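Local structure of PrgA (Enterococcus faecalis, 6Z9K) at residues K160-L163 / Q164-R168; P20-S23 / A24-T28; S97-D100 / Q101-K104; L84-V87 / R88-G92; H67-A70 / D71-K74. The protein provides surface exclusion against unwanted conjugation, extending far outside the cell, and is represented here by its metal-binding CAP domain. All blocks are in the same frame, centred on the assembly; numbering follows the deposited sequence. Where two conformers were deposited one is given.

Interaction 1: residues K160-L163 / Q164-R168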
loop_
_atom_site.group_PDB
_atom_site.type_symbol
_atom_site.label_atom_id
_atom_site.label_comp_id
_atom_site.label_asym_id
_atom_site.label_seq_id
_atom_site.Cartn_x
_atom_site.Cartn_y
_atom_site.Cartn_z
ATOM N N LYS A 160 -3.671 2.778 -15.529
ATOM C CA LYS A 160 -3.997 1.800 -14.481
ATOM C C LYS A 160 -2.827 0.814 -14.350
ATOM O O LYS A 160 -2.414 0.492 -13.234
ATOM C CB LYS A 160 -5.283 1.095 -14.892
ATOM C CG LYS A 160 -5.689 -0.080 -14.033
ATOM C CD LYS A 160 -7.038 -0.575 -14.377
ATOM C CE LYS A 160 -7.565 -1.478 -13.304
ATOM N NZ LYS A 160 -8.989 -1.782 -13.565
ATOM N N TYR A 161 -2.253 0.404 -15.469
ATOM C CA TYR A 161 -1.065 -0.489 -15.469
ATOM C C TYR A 161 0.035 0.147 -14.620
ATOM O O TYR A 161 0.604 -0.496 -13.734
ATOM C CB TYR A 161 -0.579 -0.749 -16.900
ATOM C CG TYR A 161 0.729 -1.489 -16.940
ATOM C CD1 TYR A 161 1.936 -0.810 -16.869
ATOM C CD2 TYR A 161 0.762 -2.870 -16.969
ATOM C CE1 TYR A 161 3.149 -1.481 -16.838
ATOM C CE2 TYR A 161 1.970 -3.561 -16.952
ATOM C CZ TYR A 161 3.166 -2.863 -16.904
ATOM O OH TYR A 161 4.371 -3.543 -16.870
ATOM N N THR A 162 0.367 1.393 -14.923
ATOM C CA THR A 162 1.459 2.125 -14.244
ATOM C C THR A 162 1.180 2.231 -12.748
ATOM O O THR A 162 2.113 2.004 -11.998
ATOM C CB THR A 162 1.670 3.508 -14.846
ATOM O OG1 THR A 162 2.103 3.206 -16.159
ATOM C CG2 THR A 162 2.689 4.327 -14.085
ATOM N N LEU A 163 -0.032 2.603 -12.348
ATOM C CA LEU A 163 -0.340 2.657 -10.898
ATOM C C LEU A 163 -0.157 1.277 -10.261
ATOM O O LEU A 163 0.403 1.206 -9.158
ATOM C CB LEU A 163 -1.755 3.151 -10.669
ATOM C CG LEU A 163 -2.027 4.597 -11.069
ATOM C CD1 LEU A 163 -3.535 4.882 -11.033
ATOM C CD2 LEU A 163 -1.221 5.538 -10.179
ATOM N N GLN A 164 -0.598 0.179 -10.888
ATOM C CA GLN A 164 -0.495 -1.163 -10.242
ATOM C C GLN A 164 0.981 -1.548 -10.170
ATOM O O GLN A 164 1.410 -2.151 -9.174
ATOM C CB GLN A 164 -1.310 -2.222 -10.991
ATOM C CG GLN A 164 -2.805 -1.997 -10.840
ATOM C CD GLN A 164 -3.681 -3.102 -11.388
ATOM O OE1 GLN A 164 -3.212 -4.041 -12.027
ATOM N NE2 GLN A 164 -4.931 -3.080 -10.949
ATOM N N GLU A 165 1.734 -1.208 -11.201
ATOM C CA GLU A 165 3.189 -1.508 -11.252
ATOM C C GLU A 165 3.874 -0.740 -10.124
ATOM O O GLU A 165 4.705 -1.336 -9.412
ATOM C CB GLU A 165 3.744 -1.158 -12.633
ATOM C CG GLU A 165 5.230 -1.461 -12.867
ATOM C CD GLU A 165 5.620 -1.044 -14.283
ATOM O OE1 GLU A 165 5.243 0.115 -14.672
ATOM O OE2 GLU A 165 6.241 -1.862 -15.028
ATOM N N SER A 166 3.572 0.542 -9.976
ATOM C CA SER A 166 4.213 1.413 -8.964
ATOM C C SER A 166 3.880 0.918 -7.557
ATOM O O SER A 166 4.736 0.940 -6.672
ATOM C CB SER A 166 3.711 2.824 -9.184
ATOM O OG SER A 166 4.171 3.343 -10.444
ATOM N N ILE A 167 2.625 0.575 -7.336
ATOM C CA ILE A 167 2.186 0.109 -6.000
ATOM C C ILE A 167 2.925 -1.170 -5.645
ATOM O O ILE A 167 3.414 -1.285 -4.487
ATOM C CB ILE A 167 0.657 -0.007 -5.918
ATOM C CG1 ILE A 167 0.020 1.380 -5.925
ATOM C CG2 ILE A 167 0.286 -0.860 -4.716
ATOM C CD1 ILE A 167 -1.446 1.354 -6.168
ATOM N N ARG A 168 3.031 -2.120 -6.563
ATOM C CA ARG A 168 3.722 -3.362 -6.173
ATOM C C ARG A 168 5.193 -3.036 -5.887
ATOM O O ARG A 168 5.739 -3.609 -4.956
ATOM C CB ARG A 168 3.580 -4.421 -7.257
ATOM C CG ARG A 168 4.133 -5.766 -6.801
ATOM C CD ARG A 168 4.115 -6.750 -7.969
ATOM N NE ARG A 168 4.517 -8.094 -7.570
ATOM C CZ ARG A 168 5.756 -8.570 -7.553
ATOM N NH1 ARG A 168 6.774 -7.853 -7.934
ATOM N NH2 ARG A 168 5.980 -9.823 -7.186
HETATM O O HOH W 1 4.712 1.864 -16.325
#

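Interaction 2: residues P20-S23 / A24-T28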
loop_
_atom_site.group_PDB
_atom_site.type_symbol
_atom_site.label_atom_id
_atom_site.label_comp_id
_atom_site.label_asym_id
_atom_site.label_seq_id
_atom_site.Cartn_x
_atom_site.Cartn_y
_atom_site.Cartn_z
ATOM N N PRO A 20 13.272 -16.882 2.061
ATOM C CA PRO A 20 13.477 -17.603 3.309
ATOM C C PRO A 20 13.885 -16.679 4.446
ATOM O O PRO A 20 14.560 -15.663 4.200
ATOM C CB PRO A 20 14.618 -18.586 2.978
ATOM C CG PRO A 20 14.617 -18.685 1.473
ATOM C CD PRO A 20 14.207 -17.291 1.011
ATOM N N LYS A 21 13.414 -16.990 5.650
ATOM C CA LYS A 21 13.718 -16.270 6.904
ATOM C C LYS A 21 13.016 -14.933 6.974
ATOM O O LYS A 21 13.225 -14.213 7.935
ATOM C CB LYS A 21 15.220 -16.061 7.112
ATOM C CG LYS A 21 16.007 -17.341 7.003
ATOM C CD LYS A 21 17.420 -17.107 7.424
ATOM C CE LYS A 21 18.304 -18.234 7.004
ATOM N NZ LYS A 21 19.722 -18.009 7.368
ATOM N N PHE A 22 12.026 -14.684 6.131
ATOM C CA PHE A 22 11.237 -13.444 6.246
ATOM C C PHE A 22 10.381 -13.454 7.508
ATOM O O PHE A 22 9.866 -14.503 7.900
ATOM C CB PHE A 22 10.383 -13.234 4.999
ATOM C CG PHE A 22 9.753 -11.855 4.951
ATOM C CD1 PHE A 22 10.538 -10.718 4.823
ATOM C CD2 PHE A 22 8.382 -11.679 5.033
ATOM C CE1 PHE A 22 9.965 -9.454 4.735
ATOM C CE2 PHE A 22 7.821 -10.407 5.026
ATOM C CZ PHE A 22 8.613 -9.316 4.828
ATOM N N SER A 23 10.271 -12.290 8.152
ATOM C CA SER A 23 9.385 -12.055 9.313
ATOM C C SER A 23 9.156 -10.560 9.420
ATOM O O SER A 23 9.868 -9.814 8.730
ATOM C CB SER A 23 9.976 -12.587 10.588
ATOM O OG SER A 23 11.097 -11.811 10.959
ATOM N N ALA A 24 8.160 -10.167 10.197
ATOM C CA ALA A 24 7.786 -8.753 10.343
ATOM C C ALA A 24 8.916 -7.990 11.056
ATOM O O ALA A 24 8.925 -6.763 10.951
ATOM C CB ALA A 24 6.478 -8.668 11.086
ATOM N N ASP A 25 9.881 -8.696 11.640
ATOM C CA ASP A 25 10.953 -8.037 12.433
ATOM C C ASP A 25 12.295 -8.638 12.037
ATOM O O ASP A 25 13.204 -8.729 12.895
ATOM C CB ASP A 25 10.650 -8.154 13.930
ATOM C CG ASP A 25 10.439 -9.555 14.435
ATOM O OD1 ASP A 25 10.405 -10.461 13.588
ATOM O OD2 ASP A 25 10.370 -9.740 15.696
ATOM N N TYR A 26 12.465 -9.000 10.771
ATOM C CA TYR A 26 13.706 -9.681 10.326
ATOM C C TYR A 26 14.927 -8.782 10.621
ATOM O O TYR A 26 16.055 -9.301 10.757
ATOM C CB TYR A 26 13.613 -10.099 8.859
ATOM C CG TYR A 26 13.771 -9.010 7.817
ATOM C CD1 TYR A 26 15.026 -8.520 7.466
ATOM C CD2 TYR A 26 12.672 -8.566 7.110
ATOM C CE1 TYR A 26 15.173 -7.547 6.491
ATOM C CE2 TYR A 26 12.806 -7.575 6.141
ATOM C CZ TYR A 26 14.062 -7.086 5.820
ATOM O OH TYR A 26 14.207 -6.148 4.823
ATOM N N ASP A 27 14.720 -7.460 10.636
ATOM C CA ASP A 27 15.843 -6.502 10.833
ATOM C C ASP A 27 16.500 -6.683 12.211
ATOM O O ASP A 27 17.697 -6.274 12.369
ATOM C CB ASP A 27 15.349 -5.061 10.605
ATOM C CG ASP A 27 14.175 -4.738 11.491
ATOM O OD1 ASP A 27 13.102 -5.340 11.296
ATOM O OD2 ASP A 27 14.324 -3.819 12.336
ATOM N N THR A 28 15.789 -7.212 13.195
ATOM C CA THR A 28 16.347 -7.490 14.533
ATOM C C THR A 28 16.501 -8.984 14.785
ATOM O O THR A 28 17.338 -9.336 15.623
ATOM C CB THR A 28 15.525 -6.818 15.626
ATOM O OG1 THR A 28 14.154 -7.158 15.484
ATOM C CG2 THR A 28 15.671 -5.314 15.616
#

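Interaction 3: residues S97-D100 / Q101-K104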
loop_
_atom_site.group_PDB
_atom_site.type_symbol
_atom_site.label_atom_id
_atom_site.label_comp_id
_atom_site.label_asym_id
_atom_site.label_seq_id
_atom_site.Cartn_x
_atom_site.Cartn_y
_atom_site.Cartn_z
ATOM N N SER A 97 -9.380 -5.030 5.772
ATOM C CA SER A 97 -10.598 -4.711 5.017
ATOM C C SER A 97 -10.335 -3.479 4.172
ATOM O O SER A 97 -9.395 -2.734 4.505
ATOM C CB SER A 97 -11.763 -4.495 5.935
ATOM O OG SER A 97 -11.587 -3.361 6.768
ATOM N N VAL A 98 -11.165 -3.306 3.143
ATOM C CA VAL A 98 -11.392 -2.034 2.442
ATOM C C VAL A 98 -12.834 -1.636 2.713
ATOM O O VAL A 98 -13.730 -2.460 2.585
ATOM C CB VAL A 98 -11.102 -2.196 0.955
ATOM C CG1 VAL A 98 -11.458 -0.922 0.217
ATOM C CG2 VAL A 98 -9.643 -2.540 0.759
ATOM N N SER A 99 -13.045 -0.389 3.102
ATOM C CA SER A 99 -14.401 0.136 3.374
ATOM C C SER A 99 -14.569 1.516 2.780
ATOM O O SER A 99 -13.570 2.155 2.478
ATOM C CB SER A 99 -14.626 0.161 4.859
ATOM O OG SER A 99 -13.668 0.972 5.465
ATOM N N ASP A 100 -15.797 1.999 2.669
ATOM C CA ASP A 100 -16.027 3.429 2.330
ATOM C C ASP A 100 -15.259 4.289 3.338
ATOM O O ASP A 100 -14.682 5.286 2.938
ATOM C CB ASP A 100 -17.519 3.710 2.308
ATOM C CG ASP A 100 -18.197 2.723 1.377
ATOM O OD1 ASP A 100 -17.755 2.659 0.213
ATOM O OD2 ASP A 100 -19.030 1.924 1.867
ATOM N N GLN A 101 -15.216 3.871 4.583
ATOM C CA GLN A 101 -14.544 4.599 5.686
ATOM C C GLN A 101 -13.041 4.700 5.394
ATOM O O GLN A 101 -12.485 5.785 5.448
ATOM C CB GLN A 101 -14.754 3.871 7.004
ATOM C CG GLN A 101 -14.011 4.468 8.170
ATOM C CD GLN A 101 -14.508 3.865 9.462
ATOM O OE1 GLN A 101 -14.354 2.684 9.725
ATOM N NE2 GLN A 101 -15.043 4.731 10.316
ATOM N N SER A 102 -12.393 3.596 5.059
ATOM C CA SER A 102 -10.919 3.594 4.845
ATOM C C SER A 102 -10.579 4.412 3.587
ATOM O O SER A 102 -9.567 5.153 3.566
ATOM C CB SER A 102 -10.380 2.191 4.816
ATOM O OG SER A 102 -10.704 1.502 3.603
ATOM N N ILE A 103 -11.377 4.299 2.545
ATOM C CA ILE A 103 -11.183 5.048 1.266
ATOM C C ILE A 103 -11.338 6.545 1.536
ATOM O O ILE A 103 -10.492 7.333 1.137
ATOM C CB ILE A 103 -12.147 4.517 0.218
ATOM C CG1 ILE A 103 -11.774 3.077 -0.124
ATOM C CG2 ILE A 103 -12.153 5.384 -1.030
ATOM C CD1 ILE A 103 -12.838 2.411 -0.991
ATOM N N LYS A 104 -12.398 6.931 2.211
ATOM C CA LYS A 104 -12.675 8.376 2.433
ATOM C C LYS A 104 -11.551 8.953 3.269
ATOM O O LYS A 104 -11.122 10.083 2.981
ATOM C CB LYS A 104 -14.030 8.616 3.115
ATOM C CG LYS A 104 -14.356 10.088 3.364
ATOM C CD LYS A 104 -15.697 10.256 3.990
ATOM C CE LYS A 104 -15.998 11.670 4.429
ATOM N NZ LYS A 104 -15.082 12.170 5.492
#

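Interaction 4: residues L84-V87 / R88-G92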
loop_
_atom_site.group_PDB
_atom_site.type_symbol
_atom_site.label_atom_id
_atom_site.label_comp_id
_atom_site.label_asym_id
_atom_site.label_seq_id
_atom_site.Cartn_x
_atom_site.Cartn_y
_atom_site.Cartn_z
ATOM N N LEU A 84 -0.989 -6.936 0.051
ATOM C CA LEU A 84 -0.477 -6.876 1.427
ATOM C C LEU A 84 -1.069 -8.009 2.274
ATOM O O LEU A 84 -0.331 -8.591 3.088
ATOM C CB LEU A 84 -0.746 -5.498 2.017
ATOM C CG LEU A 84 -0.166 -5.279 3.396
ATOM C CD1 LEU A 84 1.357 -5.516 3.438
ATOM C CD2 LEU A 84 -0.495 -3.858 3.872
ATOM N N ASN A 85 -2.338 -8.295 2.116
ATOM C CA ASN A 85 -3.011 -9.365 2.896
ATOM C C ASN A 85 -2.374 -10.717 2.553
ATOM O O ASN A 85 -2.332 -11.587 3.439
ATOM C CB ASN A 85 -4.508 -9.457 2.658
ATOM C CG ASN A 85 -5.295 -8.494 3.515
ATOM O OD1 ASN A 85 -4.742 -8.027 4.519
ATOM N ND2 ASN A 85 -6.583 -8.313 3.185
ATOM N N ASP A 86 -1.918 -10.908 1.331
ATOM C CA ASP A 86 -1.271 -12.183 0.943
ATOM C C ASP A 86 -0.053 -12.369 1.862
ATOM O O ASP A 86 0.140 -13.457 2.392
ATOM C CB ASP A 86 -1.005 -12.177 -0.551
ATOM C CG ASP A 86 -0.256 -13.392 -1.069
ATOM O OD1 ASP A 86 -0.818 -14.467 -0.953
ATOM O OD2 ASP A 86 0.880 -13.233 -1.575
ATOM N N VAL A 87 0.758 -11.337 2.040
ATOM C CA VAL A 87 1.962 -11.408 2.891
ATOM C C VAL A 87 1.499 -11.553 4.338
ATOM O O VAL A 87 1.984 -12.396 5.083
ATOM C CB VAL A 87 2.808 -10.148 2.685
ATOM C CG1 VAL A 87 3.976 -10.070 3.623
ATOM C CG2 VAL A 87 3.266 -10.064 1.249
ATOM N N ARG A 88 0.544 -10.723 4.764
ATOM C CA ARG A 88 0.114 -10.724 6.187
ATOM C C ARG A 88 -0.442 -12.104 6.558
ATOM O O ARG A 88 -0.095 -12.614 7.666
ATOM C CB ARG A 88 -0.907 -9.615 6.411
ATOM C CG ARG A 88 -0.248 -8.247 6.419
ATOM C CD ARG A 88 -1.217 -7.120 6.673
ATOM N NE ARG A 88 -1.835 -7.150 7.998
ATOM C CZ ARG A 88 -1.389 -6.552 9.088
ATOM N NH1 ARG A 88 -0.363 -5.713 9.062
ATOM N NH2 ARG A 88 -2.003 -6.784 10.228
ATOM N N LYS A 89 -1.232 -12.730 5.683
ATOM C CA LYS A 89 -1.824 -14.045 5.965
ATOM C C LYS A 89 -0.675 -15.069 6.089
ATOM O O LYS A 89 -0.711 -15.929 7.030
ATOM C CB LYS A 89 -2.808 -14.459 4.871
ATOM C CG LYS A 89 -3.511 -15.780 5.179
ATOM C CD LYS A 89 -4.609 -16.053 4.214
ATOM C CE LYS A 89 -5.494 -17.182 4.696
ATOM N NZ LYS A 89 -6.433 -17.601 3.622
ATOM N N LYS A 90 0.349 -14.982 5.262
ATOM C CA LYS A 90 1.448 -15.988 5.359
ATOM C C LYS A 90 2.130 -15.849 6.718
ATOM O O LYS A 90 2.590 -16.875 7.246
ATOM C CB LYS A 90 2.443 -15.818 4.222
ATOM C CG LYS A 90 1.866 -16.305 2.897
ATOM C CD LYS A 90 2.735 -16.017 1.713
ATOM C CE LYS A 90 2.189 -16.629 0.428
ATOM N NZ LYS A 90 3.085 -16.288 -0.713
ATOM N N LEU A 91 2.154 -14.639 7.274
ATOM C CA LEU A 91 2.844 -14.358 8.559
ATOM C C LEU A 91 1.867 -14.473 9.737
ATOM O O LEU A 91 2.292 -14.241 10.878
ATOM C CB LEU A 91 3.533 -12.986 8.515
ATOM C CG LEU A 91 4.710 -12.822 7.566
ATOM C CD1 LEU A 91 5.290 -11.427 7.634
ATOM C CD2 LEU A 91 5.797 -13.850 7.814
ATOM N N GLY A 92 0.642 -14.925 9.520
ATOM C CA GLY A 92 -0.381 -15.126 10.556
ATOM C C GLY A 92 -0.786 -13.838 11.237
ATOM O O GLY A 92 -1.058 -13.853 12.458
HETATM O O HOH W 2 0.979 -15.437 -3.348
HETATM O O HOH W 3 3.218 -13.460 -0.635
#

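Interaction 5: residues H67-A70 / D71-K74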
loop_
_atom_site.group_PDB
_atom_site.type_symbol
_atom_site.label_atom_id
_atom_site.label_comp_id
_atom_site.label_asym_id
_atom_site.label_seq_id
_atom_site.Cartn_x
_atom_site.Cartn_y
_atom_site.Cartn_z
ATOM N N HIS A 67 -9.436 12.830 -9.950
ATOM C CA HIS A 67 -10.801 12.742 -10.536
ATOM C C HIS A 67 -11.299 11.296 -10.491
ATOM O O HIS A 67 -12.167 10.906 -11.309
ATOM C CB HIS A 67 -10.769 13.251 -11.985
ATOM C CG HIS A 67 -11.577 14.471 -12.295
ATOM N ND1 HIS A 67 -11.012 15.589 -12.892
ATOM C CD2 HIS A 67 -12.899 14.741 -12.174
ATOM C CE1 HIS A 67 -11.938 16.507 -13.080
ATOM N NE2 HIS A 67 -13.106 16.016 -12.643
ATOM N N LEU A 68 -10.736 10.464 -9.622
ATOM C CA LEU A 68 -11.051 9.031 -9.767
ATOM C C LEU A 68 -12.503 8.863 -9.354
ATOM O O LEU A 68 -12.901 9.491 -8.330
ATOM C CB LEU A 68 -10.189 8.155 -8.871
ATOM C CG LEU A 68 -8.702 8.062 -9.169
ATOM C CD1 LEU A 68 -8.123 6.945 -8.304
ATOM C CD2 LEU A 68 -8.426 7.825 -10.663
ATOM N N SER A 69 -13.188 7.958 -10.027
ATOM C CA SER A 69 -14.564 7.540 -9.683
ATOM C C SER A 69 -14.520 6.745 -8.383
ATOM O O SER A 69 -13.420 6.249 -7.983
ATOM C CB SER A 69 -15.184 6.721 -10.786
ATOM O OG SER A 69 -14.613 5.422 -10.849
ATOM N N ALA A 70 -15.681 6.554 -7.773
ATOM C CA ALA A 70 -15.809 5.716 -6.560
ATOM C C ALA A 70 -15.309 4.289 -6.851
ATOM O O ALA A 70 -14.582 3.707 -6.018
ATOM C CB ALA A 70 -17.235 5.744 -6.090
ATOM N N ASP A 71 -15.678 3.719 -7.998
ATOM C CA ASP A 71 -15.287 2.327 -8.344
ATOM C C ASP A 71 -13.779 2.255 -8.497
ATOM O O ASP A 71 -13.199 1.234 -8.074
ATOM C CB ASP A 71 -15.960 1.855 -9.630
ATOM C CG ASP A 71 -17.444 1.589 -9.475
ATOM O OD1 ASP A 71 -17.933 1.562 -8.326
ATOM O OD2 ASP A 71 -18.101 1.410 -10.514
ATOM N N GLN A 72 -13.169 3.275 -9.113
ATOM C CA GLN A 72 -11.714 3.281 -9.384
ATOM C C GLN A 72 -10.993 3.393 -8.025
ATOM O O GLN A 72 -9.995 2.694 -7.807
ATOM C CB GLN A 72 -11.350 4.409 -10.343
ATOM C CG GLN A 72 -11.790 4.175 -11.773
ATOM C CD GLN A 72 -11.487 5.400 -12.598
ATOM O OE1 GLN A 72 -11.494 6.505 -12.076
ATOM N NE2 GLN A 72 -11.207 5.212 -13.877
ATOM N N LYS A 73 -11.480 4.233 -7.124
ATOM C CA LYS A 73 -10.882 4.309 -5.758
ATOM C C LYS A 73 -10.973 2.940 -5.089
ATOM O O LYS A 73 -9.971 2.506 -4.425
ATOM C CB LYS A 73 -11.609 5.363 -4.917
ATOM C CG LYS A 73 -11.427 6.761 -5.444
ATOM C CD LYS A 73 -12.067 7.831 -4.578
ATOM C CE LYS A 73 -11.614 9.191 -5.043
ATOM N NZ LYS A 73 -12.338 10.252 -4.337
ATOM N N LYS A 74 -12.126 2.275 -5.171
ATOM C CA LYS A 74 -12.281 0.979 -4.487
ATOM C C LYS A 74 -11.326 -0.023 -5.139
ATOM O O LYS A 74 -10.624 -0.710 -4.400
ATOM C CB LYS A 74 -13.726 0.507 -4.471
ATOM C CG LYS A 74 -13.956 -0.744 -3.611
ATOM C CD LYS A 74 -15.346 -0.761 -2.965
ATOM C CE LYS A 74 -15.485 0.356 -1.935
ATOM N NZ LYS A 74 -16.730 0.298 -1.121
#

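Interaction 1: residues K160-L163 / Q164-R168
Leu163 and Ile167 meet across one turn near the start of helix 160-176, an alpha-helix of the CAP domain in which i to i+4 spacing sets the contacts. Packing is tight on this inner face. The backbone N of Ile167 donates to Leu163 O at 2.9 Å, and its CG1 lies against that same oxygen at 3.3 Å. A chi1 of -70° accounts for this second approach, since it puts CG1 opposite the carbonyl carbon of Ile167 and therefore back along the helix. Beyond the pair, Ile167 packs on Leu76, Tyr79 and Thr80 of helix 70-90, and Leu163 on Trp63 of strand 62-64. Buried Ser166 reaches Thr162 O with its backbone N, and its OG stands 2.9 Å from the same acceptor; the single hydroxyl proton could also serve Tyr150 O.

The flanks are looser. Lys160 and Gln164 run side by side in one direction, but Lys160 CE comes no closer to Gln164 NE2 than 3.9 Å, and the lysine charge is spent on a salt bridge to Glu75. The extended chain of Glu165 brings its carboxylate obliquely past the Tyr161 ring, the two planes 73° apart, with OE1 3.4 Å from Tyr161 CE1. That ring has further partners in Phe49, edge-to-face, and Lys59, a cation-pi contact. On the solvent side a single water lies at the edge of the Tyr161 ring in its plane, approaches Glu165 OE1 at a doubtfully short distance, and is hydrogen-bonded to Thr162 OG1 at 2.9 Å.

Interaction 2: residues P20-S23 / A24-T28
Ser23 is extended, with phi -159° and psi 165°, and the chain then folds back through Ala24 and Asp25 so that Tyr26 faces it. A beta turn over Ser23 to Tyr26 results, closed by a weak hydrogen bond from Tyr26 N to Ser23 O at 3.4 Å. Asp25 occupies the N-cap position of the short helix 26-29, yet its carboxylate makes no capping bond. Its backbone oxygen, by contrast, accepts from Thr28 N at 3.0 Å, which closes the first helical turn.

Among the side chains, Ser23 OG lies between its own backbone N and carbonyl carbon, a position that turns it to Asp25, whose OD1 is 3.0 Å away. The aromatic pair carries the apolar part. Phe22 and Tyr26 meet rim to rim, neither ring over the face of the other, with planes 43° apart; the nearest approach is Phe22 CE1 to Tyr26 CE2 at 3.7 Å. Ser23 O comes up to the Tyr26 ring edge in its plane, 3.5 Å from CD2, so the turn carbonyl touches both the backbone and the ring of one residue.

Tyr26 is buried, and both rings have partners beyond the turn. Phe22 also stacks edge-to-face with Phe176 and touches Leu186, while Tyr26 packs on Leu186, Ile35 and Leu38 and hydrogen-bonds through OH to Glu39. Asp27 is bonded to His187. These contacts fasten the N-terminal loop onto helix 184-189, which carries the metal ligand His185; the Tyr26 side chain lies about 10 Å from that of His185. It is a beta turn leading directly into a helix.

Interaction 3: residues S97-D100 / Q101-K104
Ser102 OG is gripped from two directions: Ser99 N donates to it at 3.1 Å, almost straight at 175°, and the hydroxyl is also hydrogen-bonded to Leu197 O. The reciprocal bond runs from Ser102 N to Ser99 OG at 2.9 Å. Together the two crossed bonds make a capping box at the start of helix 100-112, with Ser99 as N-cap. Both serines hold OG between the backbone N and the carbonyl carbon (chi1 59° in Ser99), which directs each hydroxyl at the other residue's N-H.

Just outside the box, Val98 and Ile103, five residues apart, touch as Val98 CG1 to Ile103 CD1 at 3.8 Å. This is the hydrophobic staple that often accompanies a capping box. Ile103 CG1 also lies 3.3 Å from Ser99 O, the acceptor of its own backbone N.

Strand 97-98 thus passes through a single residue, the N-cap Ser99, into helix 100-112. The strand pairs with 232-233, and the staple packs against helix 70-90, where Val98 meets Ser77 and Thr81 and Ile103 meets Ser77. Asp100 is held by a salt bridge to Lys74 of the same helix and by a hydrogen bond to Gln229, while Gln101 and Ser102 touch Tyr217 of strand 211-217.

Interaction 4: residues L84-V87 / R88-G92
Asp86 sends its CG anti to the backbone N (chi1 176°), whereas Lys90 sets its CG opposite the carbonyl carbon, and the two side chains thereby converge across one helical turn. The salt bridge is long, Asp86 OD2 to Lys90 NZ at 3.9 Å, and water fills in for direct contact. One water accepts from Lys90 NZ at 2.8 Å, though its approach to Asp86 OD2 is unusually short and the bond there doubtful; a second donates to Asp86 OD2 and has a weak bond on the lysine side. Lys90 NZ has a stronger partner in Glu240, with which it forms a salt bridge.

Arg88 CG lies 3.3 Å from Leu84 O, and its CD is 3.9 Å from Leu84 CG. The bend at chi3 (65°) then turns the guanidinium to three carbonyls: Ser94 O receives NE, Leu189 O receives NH1 and Gln191 O receives NH2. The same turns bring helix 70-90 to its end in a Schellman motif, with Gly92, at positive phi, as the C-prime residue. Gly92 N returns to Lys89 O at 3.0 Å, and Leu93 N to Arg88 O. The last ordinary turn bond, Leu91 N to Val87 O, measures 3.1 Å, and beside it Val87 CG1 and Leu91 CD1 are a loose 4.4 Å apart.

Interaction 5: residues H67-A70 / D71-K74
A capping box joins Ser69 and Gln72 at the N terminus of helix 70-90, the long helix that follows strand 62-64 and its loop. Ser69 is the N-cap: its OG, turned between the backbone N and the carbonyl carbon (chi1 73°), accepts from Gln72 N at 3.1 Å. In return Gln72 OE1 accepts from Ser69 N at 3.0 Å. The N-H points well at the oxygen (165°), although the donor is tilted 26° from the plane of the amide carbonyl. Because both crossed bonds are present, the amide of the third helical residue, Gln72, and that of the N-cap, Ser69, are each satisfied by the other residue's side chain.

Extended beyond CG, the glutamine chain runs back along the helix end, and its CG lies 3.2 Å from Ser69 OG. Leu68 crosses it at about a right angle, its CD2 3.6 Å from Gln72 OE1, so the amide oxygen is lined by an apolar neighbour as well as by its donor. Leu68 is buried against Trp63 and Trp107, and Gln72 also touches Trp63.

Lys73 contributes through its aliphatic part. Its N donates to Ser69 O at 2.9 Å, and its CG meets Leu68 CB. The straight chain carries CE to within 3.5 Å of Leu68 O. The ammonium group then makes a cation-pi contact with Trp107 of helix 100-112. Leu68 and Lys73 stand where a hydrophobic staple would have two apolar residues, five apart, flanking the box. Such reciprocal backbone-to-side-chain bonding typifies the capped start of an alpha-helix.

How the interactions relate
From the N terminus the order is interaction 2, 5, 4, 3 and 1. All five are local turns or caps that close in series, and none nests in or crosses another. Interaction 2 leads the N-terminal loop into helix 26-29 and touches interaction 4, Phe22 packing on Val87 and Leu91. Interactions 5 and 4 are the capped start and the end of helix 70-90, their centres about 26 Å apart. Interaction 3 starts helix 100-112 and meets interaction 5, where Ile103 packs on Lys73 and Lys74. Interaction 1 touches none of the others, but its helix 160-176 rests on the middle of helix 70-90, which thus ties these parts together.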